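Local coordinates for glutathione S-transferase (Sphingobium chungbukense, PDB 6M1T), which binds glutathione and, as a beta-class transferase, probably catalyses its conjugation to electrophilic compounds in detoxification, at residues A[17-20]-A[24-27]; A[45-50]-A[62-67]; A[55-60]-A[70-75]. All blocks are in the same frame, centred on the assembly; numbering follows the deposited sequence.

Contact 1 (A[17-20]-A[24-27]); sequences ALRE and AFDA
In the beta-alpha-beta unit built from strand 2-5, helix 12-21 and strand 26-31, L18 on the helix meets F25 just ahead of the second strand, across the short turn that reverses the chain. The contact is carried by the F25 ring. L18 CB stands over one face of it, 3.9 Å from the ring centroid and 19° off the normal, a CH-pi contact displaced toward the CD1-CE1 rim; its closest ring atom is F25 CE1, at 3.7 Å. L18 CD1 adds a second touch farther back, 3.8 Å from F25 CD2, which lets the leucine span the ring from one side to the other. F25 has its CG between the backbone N and the carbonyl carbon (chi1 77°), a turn that carries the ring back toward the helix. This is the first crossover of the thioredoxin-like N-terminal domain, with L18 also resting on L3 of strand 2-5 and on I73 of helix 66-75. R19 meets the same ring differently: its aliphatic CG lies at the ring edge, near the plane, 4.2 Å from F25 CZ. Farther out, F25 CZ lies over one face of the R19 guanidinium, whose NH2 is hydrogen-bonded to NE2 of H15, one helical turn earlier. The R19 side chain also packs on S190, A193, A194 and A197 of helix 189-198.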
loop_
_atom_site.group_PDB
_atom_site.type_symbol
_atom_site.label_atom_id
_atom_site.label_comp_id
_atom_site.label_asym_id
_atom_site.label_seq_id
_atom_site.Cartn_x
_atom_site.Cartn_y
_atom_site.Cartn_z
ATOM N N ALA A 17 8.343 -6.184 15.051
ATOM C CA ALA A 17 8.961 -4.836 15.046
ATOM C C ALA A 17 9.019 -4.250 16.463
ATOM O O ALA A 17 10.032 -3.630 16.824
ATOM C CB ALA A 17 8.221 -3.918 14.070
ATOM N N LEU A 18 7.936 -4.334 17.226
ATOM C CA LEU A 18 7.914 -3.847 18.620
ATOM C C LEU A 18 8.939 -4.621 19.462
ATOM O O LEU A 18 9.539 -3.977 20.361
ATOM C CB LEU A 18 6.496 -3.982 19.186
ATOM C CG LEU A 18 5.507 -2.978 18.602
ATOM C CD1 LEU A 18 4.086 -3.423 18.859
ATOM C CD2 LEU A 18 5.747 -1.596 19.161
ATOM N N ARG A 19 9.069 -5.926 19.243
ATOM C CA ARG A 19 10.114 -6.757 19.914
ATOM C C ARG A 19 11.515 -6.274 19.477
ATOM O O ARG A 19 12.405 -6.271 20.333
ATOM C CB ARG A 19 9.932 -8.245 19.644
ATOM C CG ARG A 19 8.699 -8.795 20.359
ATOM C CD ARG A 19 8.493 -10.283 20.253
ATOM N NE ARG A 19 7.207 -10.589 20.872
ATOM C CZ ARG A 19 7.006 -10.922 22.140
ATOM N NH1 ARG A 19 8.026 -11.073 22.962
ATOM N NH2 ARG A 19 5.771 -11.104 22.564
ATOM N N GLU A 20 11.689 -5.862 18.221
ATOM C CA GLU A 20 12.974 -5.348 17.677
ATOM C C GLU A 20 13.318 -3.982 18.289
ATOM O O GLU A 20 14.540 -3.660 18.391
ATOM C CB GLU A 20 12.964 -5.341 16.147
ATOM C CG GLU A 20 13.132 -6.712 15.526
ATOM C CD GLU A 20 14.578 -7.258 15.460
ATOM O OE1 GLU A 20 15.538 -6.469 15.581
ATOM O OE2 GLU A 20 14.731 -8.453 15.254
ATOM N N ALA A 24 7.415 -0.771 25.134
ATOM C CA ALA A 24 6.397 -1.302 26.064
ATOM C C ALA A 24 5.133 -1.507 25.229
ATOM O O ALA A 24 4.702 -0.549 24.519
ATOM C CB ALA A 24 6.172 -0.343 27.226
ATOM N N PHE A 25 4.546 -2.697 25.271
ATOM C CA PHE A 25 3.286 -2.935 24.527
ATOM C C PHE A 25 2.545 -4.148 25.081
ATOM O O PHE A 25 3.129 -5.062 25.711
ATOM C CB PHE A 25 3.588 -3.056 23.021
ATOM C CG PHE A 25 4.171 -4.378 22.610
ATOM C CD1 PHE A 25 5.518 -4.625 22.746
ATOM C CD2 PHE A 25 3.365 -5.390 22.086
ATOM C CE1 PHE A 25 6.064 -5.844 22.382
ATOM C CE2 PHE A 25 3.923 -6.593 21.660
ATOM C CZ PHE A 25 5.256 -6.845 21.859
ATOM N N ASP A 26 1.246 -4.137 24.825
ATOM C CA ASP A 26 0.359 -5.287 25.041
ATOM C C ASP A 26 0.061 -5.834 23.649
ATOM O O ASP A 26 -0.167 -5.026 22.747
ATOM C CB ASP A 26 -0.922 -4.892 25.776
ATOM C CG ASP A 26 -0.667 -4.251 27.118
ATOM O OD1 ASP A 26 0.263 -4.711 27.798
ATOM O OD2 ASP A 26 -1.417 -3.327 27.470
ATOM N N ALA A 27 0.063 -7.145 23.494
ATOM C CA ALA A 27 -0.431 -7.816 22.285
ATOM C C ALA A 27 -1.818 -8.352 22.627
ATOM O O ALA A 27 -1.883 -9.221 23.490
ATOM C CB ALA A 27 0.502 -8.916 21.857
#

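Contact 2 (A[45-50]-A[62-67]); sequences TVNPSG and TLTENP. With GSH (glutathione), chain C.
V46 and N47, in the irregular segment before strand 54-56, run past T62 and T64 of the outermost strand 62-64 with CA atoms 6.6 Å apart at V46-T62 and 7.3 Å at N47-T64; a type I turn from N47 to G50 then bends the loop away. T62 puts its methyl opposite the backbone N (chi1 -64° for OG1), and CG2 reaches 3.4 Å from V46 O and 3.8 Å from V46 CG1, the two side chains crossing at about a right angle. T62 OG1 is hydrogen-bonded to T56 OG1. T64 CG2 stands above the flat amide of N47, 3.5 Å from N47 CG and nearly as close to OD1 and ND2. That amide is held by its ND2, which donates to K51 O, and by a weak bond from S49 N to N47 OD1.

Beyond the strand, E65, at the N-cap position of helix 66-75, and N66 grip the gamma-glutamyl end of glutathione. E65 OE2 accepts a hydrogen bond from the amino nitrogen N1 at 2.8 Å, while N66 N donates to carboxylate O12 at 3.0 Å and only weakly to O11. S99 of the second subunit also bonds E65 OE2. With a leucine in place of E65, the ligand amino group would probably lose one carboxylate partner, with E104 of the second subunit still bonded to the ligand, and the S99 hydroxyl would lose its mate. The ligand's amino and carboxylate groups thus meet complementary partners, and the start of the helix is likely to stabilise the carboxylate's negative charge.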
loop_
_atom_site.group_PDB
_atom_site.type_symbol
_atom_site.label_atom_id
_atom_site.label_comp_id
_atom_site.label_asym_id
_atom_site.label_seq_id
_atom_site.Cartn_x
_atom_site.Cartn_y
_atom_site.Cartn_z
ATOM N N THR A 45 -14.936 -0.707 17.289
ATOM C CA THR A 45 -14.666 0.541 18.047
ATOM C C THR A 45 -13.223 1.005 17.862
ATOM O O THR A 45 -13.004 2.202 17.969
ATOM C CB THR A 45 -14.893 0.359 19.555
ATOM O OG1 THR A 45 -16.249 -0.075 19.635
ATOM C CG2 THR A 45 -14.632 1.624 20.340
ATOM N N VAL A 46 -12.282 0.082 17.621
ATOM C CA VAL A 46 -10.826 0.367 17.528
ATOM C C VAL A 46 -10.483 0.553 16.057
ATOM O O VAL A 46 -9.848 1.564 15.721
ATOM C CB VAL A 46 -10.032 -0.772 18.197
ATOM C CG1 VAL A 46 -8.523 -0.575 18.084
ATOM C CG2 VAL A 46 -10.444 -0.951 19.655
ATOM N N ASN A 47 -10.900 -0.406 15.217
ATOM C CA ASN A 47 -10.713 -0.368 13.747
ATOM C C ASN A 47 -12.045 -0.658 13.073
ATOM O O ASN A 47 -12.469 -1.798 13.006
ATOM C CB ASN A 47 -9.647 -1.345 13.242
ATOM C CG ASN A 47 -9.370 -1.126 11.774
ATOM O OD1 ASN A 47 -9.850 -0.144 11.187
ATOM N ND2 ASN A 47 -8.623 -2.025 11.164
ATOM N N PRO A 48 -12.743 0.385 12.565
ATOM C CA PRO A 48 -14.056 0.223 11.934
ATOM C C PRO A 48 -14.107 -0.796 10.793
ATOM O O PRO A 48 -15.158 -1.363 10.552
ATOM C CB PRO A 48 -14.366 1.631 11.377
ATOM C CG PRO A 48 -13.539 2.576 12.197
ATOM C CD PRO A 48 -12.322 1.789 12.656
ATOM N N SER A 49 -12.978 -1.055 10.120
ATOM C CA SER A 49 -12.918 -2.046 9.032
ATOM C C SER A 49 -12.848 -3.451 9.626
ATOM O O SER A 49 -13.076 -4.402 8.919
ATOM C CB SER A 49 -11.757 -1.760 8.140
ATOM O OG SER A 49 -10.557 -2.144 8.777
ATOM N N GLY A 50 -12.524 -3.585 10.895
ATOM C CA GLY A 50 -12.468 -4.910 11.534
ATOM C C GLY A 50 -11.150 -5.639 11.253
ATOM O O GLY A 50 -11.058 -6.829 11.558
ATOM N N THR A 62 -5.686 5.420 17.583
ATOM C CA THR A 62 -5.413 4.132 16.888
ATOM C C THR A 62 -4.905 4.421 15.471
ATOM O O THR A 62 -5.580 5.171 14.719
ATOM C CB THR A 62 -6.641 3.209 16.922
ATOM O OG1 THR A 62 -6.896 2.878 18.285
ATOM C CG2 THR A 62 -6.460 1.927 16.131
ATOM N N LEU A 63 -3.803 3.780 15.092
ATOM C CA LEU A 63 -3.235 3.808 13.733
ATOM C C LEU A 63 -3.537 2.472 13.034
ATOM O O LEU A 63 -3.494 1.399 13.693
ATOM C CB LEU A 63 -1.741 4.029 13.937
ATOM C CG LEU A 63 -0.916 4.611 12.807
ATOM C CD1 LEU A 63 -1.479 5.960 12.333
ATOM C CD2 LEU A 63 0.521 4.764 13.296
ATOM N N THR A 64 -3.898 2.512 11.755
ATOM C CA THR A 64 -4.150 1.289 10.956
ATOM C C THR A 64 -3.228 1.283 9.738
ATOM O O THR A 64 -2.630 2.337 9.438
ATOM C CB THR A 64 -5.612 1.158 10.518
ATOM O OG1 THR A 64 -5.917 2.308 9.743
ATOM C CG2 THR A 64 -6.593 1.069 11.661
ATOM N N GLU A 65 -3.161 0.133 9.064
ATOM C CA GLU A 65 -2.336 -0.110 7.854
ATOM C C GLU A 65 -0.897 -0.396 8.277
ATOM O O GLU A 65 -0.213 0.503 8.834
ATOM C CB GLU A 65 -2.392 1.062 6.860
ATOM C CG GLU A 65 -3.795 1.431 6.397
ATOM C CD GLU A 65 -4.474 0.408 5.519
ATOM O OE1 GLU A 65 -5.725 0.349 5.575
ATOM O OE2 GLU A 65 -3.757 -0.317 4.748
ATOM N N ASN A 66 -0.433 -1.583 7.920
ATOM C CA ASN A 66 0.939 -2.078 8.210
ATOM C C ASN A 66 1.984 -1.037 7.839
ATOM O O ASN A 66 2.861 -0.736 8.653
ATOM C CB ASN A 66 1.170 -3.444 7.572
ATOM C CG ASN A 66 1.201 -4.517 8.635
ATOM O OD1 ASN A 66 1.667 -4.256 9.742
ATOM N ND2 ASN A 66 0.678 -5.674 8.337
ATOM N N PRO A 67 1.962 -0.484 6.612
ATOM C CA PRO A 67 2.995 0.478 6.224
ATOM C C PRO A 67 3.147 1.667 7.187
ATOM O O PRO A 67 4.311 2.051 7.540
ATOM C CB PRO A 67 2.527 0.892 4.819
ATOM C CG PRO A 67 1.832 -0.321 4.284
ATOM C CD PRO A 67 1.068 -0.855 5.488
HETATM N N1 GSH C . -4.250 -3.040 4.138
HETATM C CA1 GSH C . -4.256 -3.576 5.511
HETATM C C1 GSH C . -2.868 -3.411 6.144
HETATM O O11 GSH C . -1.915 -3.339 5.357
HETATM O O12 GSH C . -2.814 -3.365 7.421
HETATM C CB1 GSH C . -4.663 -5.051 5.434
HETATM C CG1 GSH C . -5.037 -5.667 6.754
HETATM C CD1 GSH C . -5.625 -7.058 6.526
HETATM O OE1 GSH C . -6.111 -7.414 5.445
HETATM N N2 GSH C . -5.634 -7.851 7.589
HETATM C CA2 GSH C . -6.205 -9.182 7.646
HETATM C C2 GSH C . -7.545 -9.191 8.361
HETATM O O2 GSH C . -7.668 -8.617 9.443
HETATM C CB2 GSH C . -5.249 -10.176 8.303
HETATM S SG2 GSH C . -3.808 -10.596 7.274
HETATM N N3 GSH C . -8.546 -9.764 7.717
HETATM C CA3 GSH C . -9.868 -9.884 8.283
HETATM C C3 GSH C . -10.957 -9.316 7.368
HETATM O O31 GSH C . -10.594 -8.646 6.380
HETATM O O32 GSH C . -12.143 -9.540 7.688
#

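Contact 3 (A[55-60]-A[70-75]); sequences LTLDSG and LLYIAD
L55 and L57, reaching from strand 54-56 and the residue after it, bury their side chains against Y72 and I73 of helix 66-75, and the two segments meet by van der Waals packing of these side chains. The aliphatic-aromatic contacts dominate. L57 CD2 lies 3.5 Å from both Y72 CE2 and Y72 CZ, approaching the ring obliquely, and 3.6 Å from Y72 OH, so one methyl group lies against the outer end of the tyrosine, near its hydroxyl. The two side chains come from opposite directions, one from the strand end and the other from the helix. Y72 can extend this way because its CG is anti to the backbone N (chi1 179°), which throws the ring out from the helix. L55 meets the same ring nearer its root: CD2 is 3.8 Å from Y72 CD2, also at an oblique approach, with the two side chains crossing at about a right angle.

The aliphatic-aliphatic part is looser. The same L55 CD2 methyl lies 4.3 Å from I73 CG1, so it touches two consecutive helical residues. Within 55-60 a backbone bond closes the reversal: G60 N donates to L57 O at 2.8 Å, completing the type I turn that leads on to strand 62-64.

Helix 66-75 is thereby seated on the sheet where strand 54-56 runs between strands 2-5 and 62-64. I73 reaches P14 and T21 of helix 12-21, whereas Y72 faces the second subunit, stacking edge-to-face with its Y92 and packing, like L57, on its L89.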
loop_
_atom_site.group_PDB
_atom_site.type_symbol
_atom_site.label_atom_id
_atom_site.label_comp_id
_atom_site.label_asym_id
_atom_site.label_seq_id
_atom_site.Cartn_x
_atom_site.Cartn_y
_atom_site.Cartn_z
ATOM N N LEU A 55 -2.866 -0.377 15.925
ATOM C CA LEU A 55 -1.953 0.039 17.001
ATOM C C LEU A 55 -2.541 1.223 17.755
ATOM O O LEU A 55 -2.696 2.269 17.111
ATOM C CB LEU A 55 -0.609 0.420 16.408
ATOM C CG LEU A 55 0.403 0.834 17.473
ATOM C CD1 LEU A 55 0.819 -0.372 18.314
ATOM C CD2 LEU A 55 1.631 1.424 16.819
ATOM N N THR A 56 -2.907 1.035 19.015
ATOM C CA THR A 56 -3.416 2.114 19.894
ATOM C C THR A 56 -2.232 2.700 20.645
ATOM O O THR A 56 -1.530 1.959 21.363
ATOM C CB THR A 56 -4.510 1.656 20.853
ATOM O OG1 THR A 56 -5.537 1.066 20.070
ATOM C CG2 THR A 56 -5.108 2.805 21.650
ATOM N N LEU A 57 -1.999 3.983 20.431
ATOM C CA LEU A 57 -0.886 4.725 21.055
ATOM C C LEU A 57 -1.268 5.028 22.506
ATOM O O LEU A 57 -2.458 4.926 22.844
ATOM C CB LEU A 57 -0.626 5.993 20.244
ATOM C CG LEU A 57 -0.395 5.769 18.756
ATOM C CD1 LEU A 57 -0.197 7.102 18.035
ATOM C CD2 LEU A 57 0.773 4.822 18.518
ATOM N N ASP A 58 -0.297 5.418 23.323
ATOM C CA ASP A 58 -0.529 5.834 24.735
ATOM C C ASP A 58 -1.570 6.959 24.824
ATOM O O ASP A 58 -2.290 6.994 25.827
ATOM C CB ASP A 58 0.803 6.166 25.408
ATOM C CG ASP A 58 1.697 4.943 25.508
ATOM O OD1 ASP A 58 1.141 3.820 25.515
ATOM O OD2 ASP A 58 2.930 5.104 25.549
ATOM N N SER A 59 -1.685 7.831 23.817
ATOM C CA SER A 59 -2.698 8.922 23.765
ATOM C C SER A 59 -4.104 8.330 23.657
ATOM O O SER A 59 -5.065 9.047 23.923
ATOM C CB SER A 59 -2.436 9.818 22.597
ATOM O OG SER A 59 -2.636 9.072 21.393
ATOM N N GLY A 60 -4.229 7.081 23.193
ATOM C CA GLY A 60 -5.510 6.450 22.900
ATOM C C GLY A 60 -5.872 6.591 21.433
ATOM O O GLY A 60 -6.947 6.133 21.046
ATOM N N LEU A 70 4.249 0.164 10.889
ATOM C CA LEU A 70 5.638 -0.323 10.864
ATOM C C LEU A 70 6.589 0.874 10.875
ATOM O O LEU A 70 7.558 0.869 11.672
ATOM C CB LEU A 70 5.824 -1.220 9.647
ATOM C CG LEU A 70 5.212 -2.636 9.779
ATOM C CD1 LEU A 70 5.267 -3.331 8.437
ATOM C CD2 LEU A 70 5.928 -3.442 10.856
ATOM N N LEU A 71 6.322 1.884 10.058
ATOM C CA LEU A 71 7.166 3.120 10.079
ATOM C C LEU A 71 7.112 3.796 11.450
ATOM O O LEU A 71 8.180 4.198 11.940
ATOM C CB LEU A 71 6.713 4.112 9.007
ATOM C CG LEU A 71 7.615 4.356 7.797
ATOM C CD1 LEU A 71 9.060 3.902 7.952
ATOM C CD2 LEU A 71 6.986 3.721 6.567
ATOM N N TYR A 72 5.915 3.968 12.028
ATOM C CA TYR A 72 5.716 4.541 13.368
ATOM C C TYR A 72 6.647 3.817 14.346
ATOM O O TYR A 72 7.377 4.464 15.175
ATOM C CB TYR A 72 4.252 4.464 13.823
ATOM C CG TYR A 72 4.078 5.040 15.194
ATOM C CD1 TYR A 72 3.943 6.411 15.386
ATOM C CD2 TYR A 72 4.169 4.233 16.316
ATOM C CE1 TYR A 72 3.856 6.949 16.660
ATOM C CE2 TYR A 72 4.095 4.754 17.589
ATOM C CZ TYR A 72 3.909 6.110 17.759
ATOM O OH TYR A 72 3.837 6.601 19.019
ATOM N N ILE A 73 6.525 2.485 14.387
ATOM C CA ILE A 73 7.273 1.652 15.369
ATOM C C ILE A 73 8.785 1.862 15.154
ATOM O O ILE A 73 9.468 2.084 16.158
ATOM C CB ILE A 73 6.905 0.161 15.247
ATOM C CG1 ILE A 73 5.469 -0.062 15.743
ATOM C CG2 ILE A 73 7.931 -0.712 15.962
ATOM C CD1 ILE A 73 4.827 -1.316 15.204
ATOM N N ALA A 74 9.271 1.778 13.912
ATOM C CA ALA A 74 10.716 1.970 13.570
ATOM C C ALA A 74 11.200 3.330 14.070
ATOM O O ALA A 74 12.272 3.389 14.749
ATOM C CB ALA A 74 10.958 1.836 12.089
ATOM N N ASP A 75 10.407 4.366 13.851
ATOM C CA ASP A 75 10.800 5.778 14.094
ATOM C C ASP A 75 10.903 6.053 15.604
ATOM O O ASP A 75 11.619 6.968 15.975
ATOM C CB ASP A 75 9.853 6.753 13.383
ATOM C CG ASP A 75 10.047 6.801 11.873
ATOM O OD1 ASP A 75 11.026 6.176 11.405
ATOM O OD2 ASP A 75 9.201 7.470 11.159
#

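From the N terminus, contact 1 closes the short turn between helix 12-21 and strand 26-31, and does so before the other two begin. Contact 2 then spans from the loop 45-50 to strand 62-64 and the start of helix 66-75. Contact 3 opens inside that span and ends beyond it, so contacts 2 and 3 cross. They meet in the sheet, where L63 N lies 2.8 Å from L55 O, a probable hydrogen bond, and both reach the second subunit. Contacts 1 and 3 touch where helix 12-21 lies against helix 66-75. Contacts 1 and 2 do not touch, their centres about 17 Å apart.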